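Local structure of glucokinase (Streptomyces griseus, 3VGL) at residues V18-F29 against A46-V57; G112-H122 against Q291-G299. The protein probably catalyses the ATP-dependent phosphorylation of D-glucose to D-glucose 6-phosphate, as a glucokinase of the ROK family. All coordinates share one frame; numbering follows the deposited sequence.

Interaction 1: residues V18-F29 against A46-V57; sequences VVDEEGRILSTF and AAVAGASEGHDV
Ser27 OG is held from two sides. It donates to Ala51 O at 2.6 Å and accepts from Val18 N at 3.1 Å, with a nearly straight N-H (164°). The bond to Ala51 ties the loop between strands 13-19 and 29-32 to helix 37-52, which packs on the sheet that holds strands 3-9 and 13-19 in this actin-like ATPase fold. Phe29, at the start of strand 29-32, supplies much of the apolar contact. Its CG is anti to the backbone N (chi1 175°), and this directs the ring across the helix. Ala47 CA makes a CH-pi contact over one ring face, 3.6 Å from the Phe29 centroid. Ala46 O lies over the same face, near the rim. Gly50 CA approaches Phe29 CD1 obliquely; a CB on Gly50 would clash with that atom. Cut back to an alanine, Phe29 would probably lose the ring that lies on Ala47 and leave a gap beside Gly50. Further along, Val18 spreads its two methyls. CG1 sits over one face of the His55 ring, while Val18 CG2 meets Val57 CG2 at 3.8 Å. A water in the plane of the His55 ring bridges His55 NE2 at 3.1 Å and Leu26 O at 2.7 Å.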
loop_
_atom_site.group_PDB
_atom_site.type_symbol
_atom_site.label_atom_id
_atom_site.label_comp_id
_atom_site.label_asym_id
_atom_site.label_seq_id
_atom_site.Cartn_x
_atom_site.Cartn_y
_atom_site.Cartn_z
ATOM N N VAL A 18 -44.709 -2.409 2.429
ATOM C CA VAL A 18 -45.419 -3.003 3.533
ATOM C C VAL A 18 -44.931 -4.438 3.675
ATOM O O VAL A 18 -44.770 -5.145 2.680
ATOM C CB VAL A 18 -46.963 -2.956 3.285
ATOM C CG1 VAL A 18 -47.706 -3.863 4.238
ATOM C CG2 VAL A 18 -47.445 -1.491 3.405
ATOM N N VAL A 19 -44.641 -4.830 4.906
ATOM C CA VAL A 19 -44.071 -6.142 5.177
ATOM C C VAL A 19 -44.876 -6.794 6.277
ATOM O O VAL A 19 -45.173 -6.162 7.308
ATOM C CB VAL A 19 -42.579 -6.032 5.615
ATOM C CG1 VAL A 19 -41.998 -7.415 5.887
ATOM C CG2 VAL A 19 -41.742 -5.278 4.568
ATOM N N ASP A 20 -45.255 -8.055 6.045
ATOM C CA ASP A 20 -46.019 -8.790 7.039
ATOM C C ASP A 20 -45.107 -9.479 8.033
ATOM O O ASP A 20 -43.881 -9.324 7.966
ATOM C CB ASP A 20 -47.074 -9.737 6.410
ATOM C CG ASP A 20 -46.488 -11.023 5.816
ATOM O OD1 ASP A 20 -45.286 -11.313 5.926
ATOM O OD2 ASP A 20 -47.257 -11.792 5.225
ATOM N N GLU A 21 -45.713 -10.237 8.947
ATOM C CA GLU A 21 -44.998 -10.873 10.075
ATOM C C GLU A 21 -44.034 -11.972 9.642
ATOM O O GLU A 21 -43.110 -12.306 10.374
ATOM C CB GLU A 21 -46.011 -11.457 11.062
ATOM C CG GLU A 21 -47.095 -10.481 11.539
ATOM C CD GLU A 21 -46.826 -9.939 12.937
ATOM O OE1 GLU A 21 -45.650 -9.932 13.358
ATOM O OE2 GLU A 21 -47.799 -9.528 13.616
ATOM N N GLU A 22 -44.248 -12.522 8.448
ATOM C CA GLU A 22 -43.376 -13.568 7.893
ATOM C C GLU A 22 -42.370 -13.007 6.876
ATOM O O GLU A 22 -41.698 -13.770 6.161
ATOM C CB GLU A 22 -44.216 -14.697 7.275
ATOM C CG GLU A 22 -44.771 -15.688 8.285
ATOM C CD GLU A 22 -45.981 -15.155 9.022
ATOM O OE1 GLU A 22 -47.084 -15.169 8.433
ATOM O OE2 GLU A 22 -45.832 -14.724 10.187
ATOM N N GLY A 23 -42.268 -11.673 6.832
ATOM C CA GLY A 23 -41.344 -10.966 5.954
ATOM C C GLY A 23 -41.748 -10.965 4.494
ATOM O O GLY A 23 -40.920 -10.730 3.620
ATOM N N ARG A 24 -43.024 -11.232 4.221
ATOM C CA ARG A 24 -43.506 -11.142 2.860
ATOM C C ARG A 24 -43.683 -9.673 2.555
ATOM O O ARG A 24 -44.242 -8.922 3.355
ATOM C CB ARG A 24 -44.850 -11.859 2.675
ATOM C CG ARG A 24 -44.969 -13.215 3.352
ATOM C CD ARG A 24 -44.100 -14.259 2.717
ATOM N NE ARG A 24 -44.531 -15.598 3.126
ATOM C CZ ARG A 24 -43.707 -16.614 3.361
ATOM N NH1 ARG A 24 -42.387 -16.462 3.240
ATOM N NH2 ARG A 24 -44.207 -17.786 3.726
ATOM N N ILE A 25 -43.197 -9.277 1.391
ATOM C CA ILE A 25 -43.356 -7.922 0.919
ATOM C C ILE A 25 -44.716 -7.835 0.200
ATOM O O ILE A 25 -44.986 -8.603 -0.739
ATOM C CB ILE A 25 -42.186 -7.521 -0.006
ATOM C CG1 ILE A 25 -40.845 -7.649 0.746
ATOM C CG2 ILE A 25 -42.366 -6.123 -0.522
ATOM C CD1 ILE A 25 -39.625 -7.517 -0.143
ATOM N N LEU A 26 -45.573 -6.937 0.679
ATOM C CA LEU A 26 -46.918 -6.760 0.105
ATOM C C LEU A 26 -47.079 -5.564 -0.823
ATOM O O LEU A 26 -48.089 -5.458 -1.520
ATOM C CB LEU A 26 -47.981 -6.689 1.205
ATOM C CG LEU A 26 -48.045 -7.794 2.248
ATOM C CD1 LEU A 26 -49.222 -7.528 3.159
ATOM C CD2 LEU A 26 -48.146 -9.164 1.589
ATOM N N SER A 27 -46.112 -4.645 -0.816
ATOM C CA SER A 27 -46.145 -3.511 -1.729
ATOM C C SER A 27 -44.734 -2.995 -1.975
ATOM O O SER A 27 -43.833 -3.270 -1.191
ATOM C CB SER A 27 -47.007 -2.379 -1.167
ATOM O OG SER A 27 -46.385 -1.754 -0.057
ATOM N N THR A 28 -44.588 -2.230 -3.056
ATOM C CA THR A 28 -43.300 -1.689 -3.503
ATOM C C THR A 28 -43.450 -0.220 -3.861
ATOM O O THR A 28 -44.374 0.166 -4.570
ATOM C CB THR A 28 -42.813 -2.444 -4.766
ATOM O OG1 THR A 28 -42.764 -3.848 -4.494
ATOM C CG2 THR A 28 -41.442 -1.943 -5.230
ATOM N N PHE A 29 -42.533 0.610 -3.369
ATOM C CA PHE A 29 -42.439 1.991 -3.814
ATOM C C PHE A 29 -40.957 2.317 -3.948
ATOM O O PHE A 29 -40.172 1.913 -3.108
ATOM C CB PHE A 29 -43.111 2.951 -2.825
ATOM C CG PHE A 29 -42.945 4.417 -3.187
ATOM C CD1 PHE A 29 -43.962 5.099 -3.838
ATOM C CD2 PHE A 29 -41.763 5.096 -2.891
ATOM C CE1 PHE A 29 -43.829 6.446 -4.178
ATOM C CE2 PHE A 29 -41.606 6.455 -3.234
ATOM C CZ PHE A 29 -42.655 7.126 -3.876
ATOM N N ALA A 46 -43.365 10.527 0.959
ATOM C CA ALA A 46 -43.952 10.052 -0.302
ATOM C C ALA A 46 -43.862 8.529 -0.430
ATOM O O ALA A 46 -44.811 7.875 -0.889
ATOM C CB ALA A 46 -43.279 10.704 -1.484
ATOM N N ALA A 47 -42.712 7.980 -0.040
ATOM C CA ALA A 47 -42.503 6.526 -0.050
ATOM C C ALA A 47 -43.444 5.790 0.897
ATOM O O ALA A 47 -44.044 4.761 0.533
ATOM C CB ALA A 47 -41.040 6.186 0.281
ATOM N N VAL A 48 -43.580 6.311 2.115
ATOM C CA VAL A 48 -44.499 5.727 3.093
ATOM C C VAL A 48 -45.937 5.786 2.559
ATOM O O VAL A 48 -46.634 4.777 2.578
ATOM C CB VAL A 48 -44.397 6.415 4.493
ATOM C CG1 VAL A 48 -45.531 5.953 5.421
ATOM C CG2 VAL A 48 -43.034 6.160 5.122
ATOM N N ALA A 49 -46.356 6.943 2.060
ATOM C CA ALA A 49 -47.710 7.097 1.497
ATOM C C ALA A 49 -47.976 6.138 0.325
ATOM O O ALA A 49 -49.024 5.465 0.272
ATOM C CB ALA A 49 -47.949 8.549 1.091
ATOM N N GLY A 50 -47.014 6.061 -0.597
ATOM C CA GLY A 50 -47.128 5.175 -1.760
ATOM C C GLY A 50 -47.170 3.701 -1.406
ATOM O O GLY A 50 -48.019 2.953 -1.899
ATOM N N ALA A 51 -46.250 3.260 -0.551
ATOM C CA ALA A 51 -46.212 1.847 -0.156
ATOM C C ALA A 51 -47.431 1.449 0.702
ATOM O O ALA A 51 -47.884 0.302 0.667
ATOM C CB ALA A 51 -44.928 1.560 0.579
ATOM N N SER A 52 -47.981 2.427 1.427
ATOM C CA SER A 52 -49.057 2.165 2.381
ATOM C C SER A 52 -50.416 2.033 1.707
ATOM O O SER A 52 -51.344 1.570 2.346
ATOM C CB SER A 52 -49.125 3.266 3.446
ATOM O OG SER A 52 -47.982 3.169 4.297
ATOM N N GLU A 53 -50.528 2.449 0.441
ATOM C CA GLU A 53 -51.819 2.391 -0.298
ATOM C C GLU A 53 -52.482 1.039 -0.151
ATOM O O GLU A 53 -51.901 0.028 -0.525
ATOM C CB GLU A 53 -51.619 2.711 -1.795
ATOM C CG GLU A 53 -52.895 2.723 -2.651
ATOM C CD GLU A 53 -52.657 3.130 -4.117
ATOM O OE1 GLU A 53 -51.480 3.375 -4.490
ATOM O OE2 GLU A 53 -53.648 3.197 -4.893
ATOM N N GLY A 54 -53.711 1.033 0.378
ATOM C CA GLY A 54 -54.479 -0.194 0.559
ATOM C C GLY A 54 -54.257 -0.973 1.836
ATOM O O GLY A 54 -54.944 -1.973 2.074
ATOM N N HIS A 55 -53.317 -0.532 2.668
ATOM C CA HIS A 55 -52.906 -1.364 3.799
ATOM C C HIS A 55 -53.035 -0.644 5.124
ATOM O O HIS A 55 -52.753 0.541 5.224
ATOM C CB HIS A 55 -51.452 -1.840 3.620
ATOM C CG HIS A 55 -51.225 -2.635 2.369
ATOM N ND1 HIS A 55 -51.515 -3.981 2.272
ATOM C CD2 HIS A 55 -50.757 -2.262 1.154
ATOM C CE1 HIS A 55 -51.217 -4.409 1.059
ATOM N NE2 HIS A 55 -50.765 -3.384 0.357
ATOM N N ASP A 56 -53.430 -1.394 6.149
ATOM C CA ASP A 56 -53.447 -0.880 7.513
ATOM C C ASP A 56 -52.047 -1.062 8.129
ATOM O O ASP A 56 -51.624 -2.185 8.399
ATOM C CB ASP A 56 -54.495 -1.629 8.349
ATOM C CG ASP A 56 -55.917 -1.440 7.833
ATOM O OD1 ASP A 56 -56.272 -0.323 7.386
ATOM O OD2 ASP A 56 -56.690 -2.417 7.897
ATOM N N VAL A 57 -51.353 0.055 8.334
ATOM C CA VAL A 57 -49.940 0.066 8.758
ATOM C C VAL A 57 -49.765 0.601 10.186
ATOM O O VAL A 57 -50.282 1.671 10.521
ATOM C CB VAL A 57 -49.084 0.899 7.766
ATOM C CG1 VAL A 57 -47.659 1.098 8.281
ATOM C CG2 VAL A 57 -49.078 0.247 6.388
HETATM O O HOH W 1 -50.241 -4.129 -2.598
#

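Interaction 2: residues G112-H122 against Q291-G299; sequences GEYRFGAGQGH and QVLAAQLGG
Gln296 lies along the backbone of Gly117 and Ala118, just past the end of helix 105-116. Gln296 CB packs against Gly117 CA at 3.8 Å and also faces Glu113 OE1. The next atom, CG, reaches Ala118 N. Gln296 CG also lies 4.0 Å from Ala118 CB. Because the chain is extended beyond CG (chi2 -174°), the amide is carried on along the Gly117-Ala118 peptide. Gln296 CD comes to 3.5 Å from Gly117 C. OE1 lies beside the same carbon. At the tip, NE2 passes Ala118 CA. Gln296 NE2 donates to a water at 2.8 Å. That water donates in turn to Gly117 O.

Glu113 reaches the same turn from the helix. Its chain is bent at chi2, which turns the carboxylate toward the Ala295-Gly298 turn. Glu113 OE1 accepts from Gln296 N at 2.8 Å and from Ala118 N, the latter almost straight (178°). Both donors are tilted out of the carboxylate plane, from opposite faces. Glu113 OE2 uses its syn lone pair for Leu297 N, also at 2.8 Å. Three backbone N-H groups thus satisfy this buried group and fix its rotation, consistent with an ionised carboxylate. A CB on Gly117 would clash with Glu113 OE1.

Leu293 CD1 meets Ala118 CB at 4.0 Å. Beyond it, His122 is held through ND1 by Ser254, and a water links its NE2 to Gln291 OE1.

Helix 105-116 follows the last strand of one five-stranded sheet, and its exit loop leads to the first strand of the other. Strand 291-294 is the outermost strand of that second sheet within the chain. The contact therefore sits where the chain passes between the two sheets of the actin-like ATPase fold.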
loop_
_atom_site.group_PDB
_atom_site.type_symbol
_atom_site.label_atom_id
_atom_site.label_comp_id
_atom_site.label_asym_id
_atom_site.label_seq_id
_atom_site.Cartn_x
_atom_site.Cartn_y
_atom_site.Cartn_z
ATOM N N GLY A 112 -32.911 -8.716 8.390
ATOM C CA GLY A 112 -33.866 -9.291 7.412
ATOM C C GLY A 112 -33.414 -10.662 6.943
ATOM O O GLY A 112 -34.203 -11.593 6.861
ATOM N N GLU A 113 -32.125 -10.797 6.640
ATOM C CA GLU A 113 -31.588 -12.082 6.177
ATOM C C GLU A 113 -31.541 -13.120 7.285
ATOM O O GLU A 113 -31.750 -14.317 7.042
ATOM C CB GLU A 113 -30.205 -11.886 5.551
ATOM C CG GLU A 113 -30.281 -11.181 4.184
ATOM C CD GLU A 113 -30.991 -12.036 3.135
ATOM O OE1 GLU A 113 -30.715 -13.259 3.060
ATOM O OE2 GLU A 113 -31.791 -11.479 2.355
ATOM N N TYR A 114 -31.274 -12.667 8.506
ATOM C CA TYR A 114 -31.236 -13.569 9.658
ATOM C C TYR A 114 -32.636 -14.159 9.916
ATOM O O TYR A 114 -32.804 -15.372 10.126
ATOM C CB TYR A 114 -30.701 -12.835 10.888
ATOM C CG TYR A 114 -30.871 -13.642 12.144
ATOM C CD1 TYR A 114 -30.122 -14.801 12.359
ATOM C CD2 TYR A 114 -31.811 -13.273 13.093
ATOM C CE1 TYR A 114 -30.304 -15.563 13.509
ATOM C CE2 TYR A 114 -32.004 -14.025 14.237
ATOM C CZ TYR A 114 -31.245 -15.161 14.440
ATOM O OH TYR A 114 -31.451 -15.898 15.580
ATOM N N ARG A 115 -33.639 -13.295 9.859
ATOM C CA ARG A 115 -35.018 -13.707 10.137
ATOM C C ARG A 115 -35.694 -14.461 8.984
ATOM O O ARG A 115 -36.430 -15.440 9.216
ATOM C CB ARG A 115 -35.863 -12.477 10.507
ATOM C CG ARG A 115 -35.474 -11.769 11.801
ATOM C CD ARG A 115 -35.807 -12.575 13.044
ATOM N NE ARG A 115 -37.080 -13.266 12.911
ATOM C CZ ARG A 115 -38.265 -12.752 13.223
ATOM N NH1 ARG A 115 -38.374 -11.514 13.711
ATOM N NH2 ARG A 115 -39.348 -13.487 13.037
ATOM N N PHE A 116 -35.470 -13.999 7.756
ATOM C CA PHE A 116 -36.313 -14.399 6.618
ATOM C C PHE A 116 -35.511 -14.870 5.412
ATOM O O PHE A 116 -36.090 -15.270 4.398
ATOM C CB PHE A 116 -37.242 -13.245 6.201
ATOM C CG PHE A 116 -38.000 -12.616 7.344
ATOM C CD1 PHE A 116 -38.955 -13.345 8.063
ATOM C CD2 PHE A 116 -37.784 -11.273 7.687
ATOM C CE1 PHE A 116 -39.655 -12.746 9.122
ATOM C CE2 PHE A 116 -38.485 -10.676 8.744
ATOM C CZ PHE A 116 -39.423 -11.419 9.459
ATOM N N GLY A 117 -34.177 -14.852 5.524
ATOM C CA GLY A 117 -33.341 -15.136 4.374
ATOM C C GLY A 117 -32.223 -16.134 4.622
ATOM O O GLY A 117 -32.429 -17.181 5.258
ATOM N N ALA A 118 -31.035 -15.792 4.127
ATOM C CA ALA A 118 -29.899 -16.717 4.091
ATOM C C ALA A 118 -29.296 -16.997 5.473
ATOM O O ALA A 118 -28.499 -17.928 5.614
ATOM C CB ALA A 118 -28.808 -16.197 3.108
ATOM N N GLY A 119 -29.666 -16.203 6.478
ATOM C CA GLY A 119 -29.140 -16.375 7.834
ATOM C C GLY A 119 -29.990 -17.267 8.727
ATOM O O GLY A 119 -29.614 -17.552 9.860
ATOM N N GLN A 120 -31.151 -17.691 8.221
ATOM C CA GLN A 120 -32.027 -18.578 8.985
ATOM C C GLN A 120 -31.305 -19.844 9.420
ATOM O O GLN A 120 -30.683 -20.518 8.596
ATOM C CB GLN A 120 -33.245 -18.960 8.150
ATOM C CG GLN A 120 -34.229 -17.830 7.987
ATOM C CD GLN A 120 -35.370 -18.196 7.047
ATOM O OE1 GLN A 120 -35.239 -18.128 5.824
ATOM N NE2 GLN A 120 -36.491 -18.584 7.614
ATOM N N GLY A 121 -31.385 -20.153 10.715
ATOM C CA GLY A 121 -30.773 -21.380 11.256
ATOM C C GLY A 121 -29.365 -21.194 11.790
ATOM O O GLY A 121 -28.796 -22.097 12.409
ATOM N N HIS A 122 -28.788 -20.020 11.531
ATOM C CA HIS A 122 -27.453 -19.690 12.024
ATOM C C HIS A 122 -27.563 -18.908 13.342
ATOM O O HIS A 122 -28.634 -18.374 13.650
ATOM C CB HIS A 122 -26.696 -18.870 10.971
ATOM C CG HIS A 122 -26.418 -19.606 9.691
ATOM N ND1 HIS A 122 -25.189 -20.155 9.395
ATOM C CD2 HIS A 122 -27.215 -19.883 8.629
ATOM C CE1 HIS A 122 -25.238 -20.741 8.210
ATOM N NE2 HIS A 122 -26.457 -20.585 7.721
ATOM N N GLN A 291 -19.579 -20.199 5.012
ATOM C CA GLN A 291 -20.327 -20.087 3.770
ATOM C C GLN A 291 -20.306 -18.629 3.329
ATOM O O GLN A 291 -20.189 -17.707 4.161
ATOM C CB GLN A 291 -21.776 -20.516 3.965
ATOM C CG GLN A 291 -21.885 -21.989 4.356
ATOM C CD GLN A 291 -23.305 -22.366 4.660
ATOM O OE1 GLN A 291 -24.156 -22.304 3.794
ATOM N NE2 GLN A 291 -23.565 -22.758 5.902
ATOM N N VAL A 292 -20.400 -18.443 2.019
ATOM C CA VAL A 292 -20.548 -17.107 1.432
ATOM C C VAL A 292 -21.804 -17.174 0.583
ATOM O O VAL A 292 -21.850 -17.900 -0.415
ATOM C CB VAL A 292 -19.330 -16.695 0.565
ATOM C CG1 VAL A 292 -19.557 -15.281 0.002
ATOM C CG2 VAL A 292 -18.042 -16.686 1.398
ATOM N N LEU A 293 -22.813 -16.415 0.992
ATOM C CA LEU A 293 -24.168 -16.552 0.424
ATOM C C LEU A 293 -24.714 -15.243 -0.082
ATOM O O LEU A 293 -24.478 -14.193 0.512
ATOM C CB LEU A 293 -25.141 -17.098 1.477
ATOM C CG LEU A 293 -24.727 -18.412 2.149
ATOM C CD1 LEU A 293 -25.651 -18.710 3.318
ATOM C CD2 LEU A 293 -24.728 -19.547 1.138
ATOM N N ALA A 294 -25.469 -15.294 -1.178
ATOM C CA ALA A 294 -26.233 -14.125 -1.592
ATOM C C ALA A 294 -27.371 -13.889 -0.608
ATOM O O ALA A 294 -27.986 -14.849 -0.115
ATOM C CB ALA A 294 -26.812 -14.347 -2.985
ATOM N N ALA A 295 -27.654 -12.620 -0.327
ATOM C CA ALA A 295 -28.878 -12.254 0.368
ATOM C C ALA A 295 -30.063 -12.845 -0.390
ATOM O O ALA A 295 -30.242 -12.597 -1.585
ATOM C CB ALA A 295 -29.002 -10.719 0.455
ATOM N N GLN A 296 -30.833 -13.673 0.299
ATOM C CA GLN A 296 -32.020 -14.272 -0.314
ATOM C C GLN A 296 -33.052 -13.234 -0.744
ATOM O O GLN A 296 -33.783 -13.428 -1.738
ATOM C CB GLN A 296 -32.639 -15.273 0.649
ATOM C CG GLN A 296 -31.904 -16.600 0.664
ATOM C CD GLN A 296 -32.622 -17.632 1.506
ATOM O OE1 GLN A 296 -33.810 -17.492 1.796
ATOM N NE2 GLN A 296 -31.898 -18.652 1.925
ATOM N N LEU A 297 -33.115 -12.133 0.002
ATOM C CA LEU A 297 -34.012 -11.027 -0.304
ATOM C C LEU A 297 -33.379 -10.020 -1.267
ATOM O O LEU A 297 -34.031 -9.041 -1.669
ATOM C CB LEU A 297 -34.452 -10.322 0.981
ATOM C CG LEU A 297 -35.117 -11.210 2.048
ATOM C CD1 LEU A 297 -35.095 -10.508 3.420
ATOM C CD2 LEU A 297 -36.530 -11.618 1.638
ATOM N N GLY A 298 -32.115 -10.259 -1.624
ATOM C CA GLY A 298 -31.386 -9.378 -2.523
ATOM C C GLY A 298 -31.367 -7.979 -1.951
ATOM O O GLY A 298 -31.263 -7.801 -0.739
ATOM N N GLY A 299 -31.522 -6.990 -2.830
ATOM C CA GLY A 299 -31.503 -5.581 -2.444
ATOM C C GLY A 299 -32.646 -5.164 -1.532
ATOM O O GLY A 299 -32.606 -4.074 -0.948
HETATM O O HOH W 2 -32.652 -20.138 4.128
HETATM O O HOH W 3 -26.893 -21.990 5.111
#

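The two contacts lie on different sheets of the fold, with centres 21 Å apart, but they touch. The Phe116 ring of interaction 2 packs on the Asp20-Gly23 turn of interaction 1: Phe116 CD1 is 3.4 Å from Glu22 O, and Phe116 CE1 is 3.6 Å from Gly23 N. Helix 301-311 joins them further. Its Val304 meets Ile25 of 18-29 as well as Phe116 and Leu297 of interaction 2. Neither contact is part of the glucose or metal sites. The bound AMPPNP is about 9 Å from Gly298 of interaction 2 and about 13 Å from the side chain of Ala47 of interaction 1.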